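NmrA family protein (Shigella flexneri 2a, PDB 3QVO) is of unknown function but has a Rossmann fold of the NmrA family and probably binds NAD(P). Local coordinates at residues I103-V108 with R152-A157; V117-F122 with T205-K210. One frame throughout, in Å; residues are numbered along the deposited sequence.

Contact 1 of 2, residues I103-V108 with R152-A157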
loop_
_atom_site.group_PDB
_atom_site.type_symbol
_atom_site.label_atom_id
_atom_site.label_comp_id
_atom_site.label_asym_id
_atom_site.label_seq_id
_atom_site.Cartn_x
_atom_site.Cartn_y
_atom_site.Cartn_z
ATOM N N ILE A 103 -4.542 -4.577 -14.188
ATOM C CA ILE A 103 -5.977 -4.579 -14.206
ATOM C C ILE A 103 -6.511 -4.156 -12.863
ATOM O O ILE A 103 -7.441 -3.299 -12.783
ATOM C CB ILE A 103 -6.556 -5.961 -14.684
ATOM C CG1 ILE A 103 -6.019 -6.295 -16.073
ATOM C CG2 ILE A 103 -8.064 -5.905 -14.775
ATOM C CD1 ILE A 103 -6.331 -7.777 -16.580
ATOM N N GLN A 104 -5.890 -4.670 -11.797
ATOM C CA GLN A 104 -6.267 -4.270 -10.442
ATOM C C GLN A 104 -6.053 -2.782 -10.184
ATOM O O GLN A 104 -6.955 -2.088 -9.621
ATOM C CB GLN A 104 -5.492 -5.065 -9.381
ATOM C CG GLN A 104 -5.726 -6.577 -9.362
ATOM C CD GLN A 104 -5.045 -7.205 -8.189
ATOM O OE1 GLN A 104 -5.278 -6.812 -7.042
ATOM N NE2 GLN A 104 -4.208 -8.174 -8.446
ATOM N N ALA A 105 -4.862 -2.277 -10.526
ATOM C CA ALA A 105 -4.617 -0.831 -10.325
ATOM C C ALA A 105 -5.648 -0.010 -11.111
ATOM O O ALA A 105 -6.146 0.949 -10.607
ATOM C CB ALA A 105 -3.214 -0.413 -10.766
ATOM N N ASN A 106 -5.918 -0.364 -12.363
ATOM C CA ASN A 106 -6.886 0.374 -13.182
ATOM C C ASN A 106 -8.253 0.408 -12.484
ATOM O O ASN A 106 -8.979 1.427 -12.511
ATOM C CB ASN A 106 -7.052 -0.277 -14.542
ATOM C CG ASN A 106 -5.900 0.000 -15.495
ATOM O OD1 ASN A 106 -5.065 0.859 -15.236
ATOM N ND2 ASN A 106 -5.869 -0.728 -16.629
ATOM N N SER A 107 -8.599 -0.684 -11.824
ATOM C CA SER A 107 -9.870 -0.789 -11.159
ATOM C C SER A 107 -9.907 0.121 -9.923
ATOM O O SER A 107 -10.934 0.757 -9.646
ATOM C CB SER A 107 -10.158 -2.253 -10.816
ATOM O OG SER A 107 -11.343 -2.403 -10.076
ATOM N N VAL A 108 -8.782 0.243 -9.227
ATOM C CA VAL A 108 -8.743 1.079 -8.082
ATOM C C VAL A 108 -8.863 2.538 -8.526
ATOM O O VAL A 108 -9.601 3.321 -7.925
ATOM C CB VAL A 108 -7.491 0.815 -7.211
ATOM C CG1 VAL A 108 -7.337 1.852 -6.069
ATOM C CG2 VAL A 108 -7.554 -0.605 -6.623
ATOM N N ARG A 152 4.901 -2.570 -13.800
ATOM C CA ARG A 152 5.286 -1.324 -14.459
ATOM C C ARG A 152 4.059 -0.640 -15.037
ATOM O O ARG A 152 3.917 0.558 -14.958
ATOM C CB ARG A 152 6.308 -1.571 -15.566
ATOM C CG ARG A 152 7.452 -0.580 -15.557
ATOM C CD ARG A 152 8.621 -1.078 -16.371
ATOM N NE ARG A 152 9.537 -1.948 -15.637
ATOM C CZ ARG A 152 10.328 -1.543 -14.641
ATOM N NH1 ARG A 152 11.147 -2.414 -14.051
ATOM N NH2 ARG A 152 10.306 -0.275 -14.222
ATOM N N ARG A 153 3.173 -1.418 -15.619
ATOM C CA ARG A 153 1.958 -0.884 -16.153
ATOM C C ARG A 153 1.060 -0.314 -15.029
ATOM O O ARG A 153 0.496 0.768 -15.206
ATOM C CB ARG A 153 1.233 -1.927 -17.008
ATOM C CG ARG A 153 1.911 -2.196 -18.356
ATOM C CD ARG A 153 0.904 -2.790 -19.363
ATOM N NE ARG A 153 0.319 -4.047 -18.873
ATOM C CZ ARG A 153 0.820 -5.273 -19.076
ATOM N NH1 ARG A 153 1.941 -5.459 -19.796
ATOM N NH2 ARG A 153 0.185 -6.338 -18.571
ATOM N N ALA A 154 0.992 -0.988 -13.870
ATOM C CA ALA A 154 0.294 -0.436 -12.677
ATOM C C ALA A 154 0.897 0.891 -12.260
ATOM O O ALA A 154 0.180 1.855 -12.125
ATOM C CB ALA A 154 0.295 -1.391 -11.522
ATOM N N ALA A 155 2.215 0.953 -12.131
ATOM C CA ALA A 155 2.890 2.193 -11.716
ATOM C C ALA A 155 2.625 3.338 -12.676
ATOM O O ALA A 155 2.321 4.457 -12.236
ATOM C CB ALA A 155 4.403 1.978 -11.586
ATOM N N ASP A 156 2.784 3.062 -13.981
ATOM C CA ASP A 156 2.555 4.058 -15.008
ATOM C C ASP A 156 1.106 4.564 -14.977
ATOM O O ASP A 156 0.854 5.746 -15.206
ATOM C CB ASP A 156 2.820 3.482 -16.412
ATOM C CG ASP A 156 4.303 3.136 -16.690
ATOM O OD1 ASP A 156 5.236 3.434 -15.888
ATOM O OD2 ASP A 156 4.522 2.520 -17.747
ATOM N N ALA A 157 0.149 3.668 -14.746
ATOM C CA ALA A 157 -1.238 4.046 -14.725
ATOM C C ALA A 157 -1.458 4.995 -13.535
ATOM O O ALA A 157 -2.134 6.008 -13.662
ATOM C CB ALA A 157 -2.162 2.808 -14.656
#

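Contact 2 of 2, residues V117-F122 with T205-K210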
loop_
_atom_site.group_PDB
_atom_site.type_symbol
_atom_site.label_atom_id
_atom_site.label_comp_id
_atom_site.label_asym_id
_atom_site.label_seq_id
_atom_site.Cartn_x
_atom_site.Cartn_y
_atom_site.Cartn_z
ATOM N N VAL A 117 -12.652 10.233 -4.615
ATOM C CA VAL A 117 -11.557 10.026 -3.679
ATOM C C VAL A 117 -10.266 10.309 -4.406
ATOM O O VAL A 117 -10.119 9.865 -5.546
ATOM C CB VAL A 117 -11.544 8.575 -3.216
ATOM C CG1 VAL A 117 -10.490 8.362 -2.163
ATOM C CG2 VAL A 117 -12.985 8.176 -2.705
ATOM N N LYS A 118 -9.342 11.043 -3.763
ATOM C CA LYS A 118 -8.113 11.507 -4.397
ATOM C C LYS A 118 -6.802 10.865 -3.923
ATOM O O LYS A 118 -5.841 10.819 -4.689
ATOM C CB LYS A 118 -7.973 13.014 -4.163
ATOM C CG LYS A 118 -8.955 13.880 -4.908
ATOM C CD LYS A 118 -8.853 15.344 -4.481
ATOM C CE LYS A 118 -9.769 16.259 -5.353
ATOM N NZ LYS A 118 -11.211 15.781 -5.395
ATOM N N ARG A 119 -6.729 10.471 -2.648
ATOM C CA ARG A 119 -5.456 10.139 -2.007
ATOM C C ARG A 119 -5.208 8.648 -1.952
ATOM O O ARG A 119 -5.975 7.917 -1.288
ATOM C CB ARG A 119 -5.392 10.738 -0.597
ATOM C CG ARG A 119 -3.995 10.693 0.003
ATOM C CD ARG A 119 -3.072 11.682 -0.639
ATOM N NE ARG A 119 -1.756 11.664 -0.016
ATOM C CZ ARG A 119 -0.724 10.926 -0.405
ATOM N NH1 ARG A 119 0.399 11.013 0.255
ATOM N NH2 ARG A 119 -0.783 10.140 -1.465
ATOM N N LEU A 120 -4.142 8.210 -2.645
ATOM C CA LEU A 120 -3.774 6.806 -2.793
ATOM C C LEU A 120 -2.358 6.526 -2.347
ATOM O O LEU A 120 -1.406 7.223 -2.748
ATOM C CB LEU A 120 -3.902 6.395 -4.272
ATOM C CG LEU A 120 -3.459 4.979 -4.695
ATOM C CD1 LEU A 120 -4.361 3.871 -4.057
ATOM C CD2 LEU A 120 -3.418 4.876 -6.215
ATOM N N ILE A 121 -2.208 5.499 -1.510
ATOM C CA ILE A 121 -0.893 4.965 -1.115
ATOM C C ILE A 121 -0.864 3.562 -1.682
ATOM O O ILE A 121 -1.730 2.745 -1.352
ATOM C CB ILE A 121 -0.720 4.920 0.424
ATOM C CG1 ILE A 121 -0.935 6.313 1.008
ATOM C CG2 ILE A 121 0.660 4.393 0.781
ATOM C CD1 ILE A 121 -1.033 6.370 2.541
ATOM N N PHE A 122 0.071 3.298 -2.592
ATOM C CA PHE A 122 0.051 2.072 -3.352
ATOM C C PHE A 122 1.424 1.382 -3.269
ATOM O O PHE A 122 2.464 1.941 -3.688
ATOM C CB PHE A 122 -0.325 2.377 -4.797
ATOM C CG PHE A 122 -0.824 1.166 -5.610
ATOM C CD1 PHE A 122 0.049 0.265 -6.154
ATOM C CD2 PHE A 122 -2.175 0.981 -5.865
ATOM C CE1 PHE A 122 -0.421 -0.812 -6.927
ATOM C CE2 PHE A 122 -2.650 -0.087 -6.615
ATOM C CZ PHE A 122 -1.783 -0.979 -7.142
ATOM N N THR A 205 1.612 4.579 7.822
ATOM C CA THR A 205 0.900 5.217 8.908
ATOM C C THR A 205 1.229 6.698 9.043
ATOM O O THR A 205 0.328 7.515 9.267
ATOM C CB THR A 205 1.144 4.464 10.222
ATOM O OG1 THR A 205 0.549 3.156 10.119
ATOM C CG2 THR A 205 0.473 5.165 11.382
ATOM N N ASP A 206 2.507 7.062 8.902
ATOM C CA ASP A 206 2.869 8.476 8.900
ATOM C C ASP A 206 2.182 9.245 7.764
ATOM O O ASP A 206 1.770 10.380 7.971
ATOM C CB ASP A 206 4.374 8.671 8.857
ATOM C CG ASP A 206 5.063 8.283 10.186
ATOM O OD1 ASP A 206 4.370 7.876 11.171
ATOM O OD2 ASP A 206 6.313 8.382 10.240
ATOM N N ILE A 207 1.987 8.612 6.606
ATOM C CA ILE A 207 1.367 9.295 5.470
ATOM C C ILE A 207 -0.141 9.411 5.733
ATOM O O ILE A 207 -0.758 10.434 5.502
ATOM C CB ILE A 207 1.624 8.571 4.149
ATOM C CG1 ILE A 207 3.113 8.493 3.820
ATOM C CG2 ILE A 207 0.887 9.266 2.973
ATOM C CD1 ILE A 207 3.429 7.733 2.482
ATOM N N ILE A 208 -0.731 8.347 6.246
ATOM C CA ILE A 208 -2.125 8.379 6.608
ATOM C C ILE A 208 -2.355 9.473 7.651
ATOM O O ILE A 208 -3.328 10.245 7.581
ATOM C CB ILE A 208 -2.552 7.038 7.174
ATOM C CG1 ILE A 208 -2.622 6.017 6.057
ATOM C CG2 ILE A 208 -3.897 7.167 7.910
ATOM C CD1 ILE A 208 -2.941 4.591 6.485
ATOM N N ASP A 209 -1.455 9.552 8.616
ATOM C CA ASP A 209 -1.559 10.605 9.623
ATOM C C ASP A 209 -1.411 12.003 9.038
ATOM O O ASP A 209 -2.124 12.895 9.453
ATOM C CB ASP A 209 -0.544 10.436 10.769
ATOM C CG ASP A 209 -0.991 11.162 12.028
ATOM O OD1 ASP A 209 -2.171 10.917 12.451
ATOM O OD2 ASP A 209 -0.216 12.004 12.575
ATOM N N LYS A 210 -0.463 12.195 8.123
ATOM C CA LYS A 210 -0.221 13.485 7.449
ATOM C C LYS A 210 -0.166 13.248 5.941
ATOM O O LYS A 210 0.894 13.004 5.373
ATOM C CB LYS A 210 1.086 14.081 7.937
ATOM C CG LYS A 210 1.001 14.473 9.410
ATOM C CD LYS A 210 2.291 15.043 9.998
ATOM C CE LYS A 210 1.985 15.597 11.386
ATOM N NZ LYS A 210 3.052 16.520 11.877
#

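Contact 1 of 2, residues I103-V108 with R152-A157
A105 and A154 carry the apolar part of this contact. Their CB methyls meet at 3.7 Å, and A105 CB also lies 4.0 Å from A154 CA. With nothing larger than a methyl on either side, the two helices come close here: the CA atoms of A105 and A154 are 5.5 Å apart. Both alanines are buried.

In the Rossmann fold, helix 101-114 leads from strand 91-95 into strand 119-123, and helix 149-159 leads from strand 119-123 to strand 164-174. The contact therefore joins the helices of two successive beta-alpha-beta crossovers, packed side by side over the same face of the sheet.

The second touch is polar against apolar. The amide oxygen OD1 of N106 lies 3.5 Å from the CB methyl of A157. This is a van der Waals approach, not a hydrogen bond. CG of N106 sits beside its own backbone N (chi1 -76°), and this brings the amide over to the methyl. N106 is exposed and A157 partly so, which puts this end of the contact near solvent.

No hydrogen bond links the two segments. R153 adds a charged tie between the same helices: its NH2 makes a salt bridge to OD2 of D102, just before segment 103-108.

Contact 2 of 2, residues V117-F122 with T205-K210
R119 brings the flat group of this contact, its guanidinium, to the side chain of I207. The site lies in the Rossmann fold, between strand 119-123 and helix 197-209. NH1 of R119 lies 3.3 Å from I207 CG2, a tight approach, and CZ is further off at 4.1 Å. The methyl meets the group obliquely, and the two side chains cross at about a right angle. The plane itself is held by three hydrogen bonds outside the segments: NH1 to T166 OG1, NH2 to E164 O, and NE to O of P211, just past the point where K210 leaves helical geometry. Each nitrogen has one of these acceptors, which should limit rotation of the group. CG of R119 is anti to the backbone N, and the bend at chi2 (72°) lays the rest of the chain between strand and helix, where NH1 meets the I207 methyl.

Strand 119-123 lies inside the parallel part of the sheet, between strands 91-95 and 164-174. Helix 197-209 covers one face. The short strand and helix axes run antiparallel (178°) and 10.2 Å apart. R119 and I121 point to this helix. L120 and F122, on the opposite face, pack on helix 101-114.

The apolar part centres on I121. Its CD1 methyl reaches 3.5 Å from I207 CG2 and also touches I207 CB. The two isoleucines slide past each other in opposite directions. All four touching residues are buried. I208 has its CB directed away from the strand, yet its CG1 still lies 3.9 Å from I121 CD1.

How the contacts relate
Contact 2 is wholly buried; contact 1 is only partly so and has an exposed end. The two lie on opposite faces of strand 119-123. Contact 2 uses the strand directly, while contact 1 joins the helices that come before and after it in the chain. Their centres lie about 17 Å apart. They meet where A105 CB touches F122 CZ at 3.9 Å and where V108 packs on L120. The chemistry follows the place. Small alanines bring helix against helix in contact 1, with an asparagine toward solvent. In contact 2, branched isoleucines fill the layer between sheet and helix, beside a buried arginine whose nitrogens are hydrogen-bonded to two carbonyl oxygens and a threonine hydroxyl.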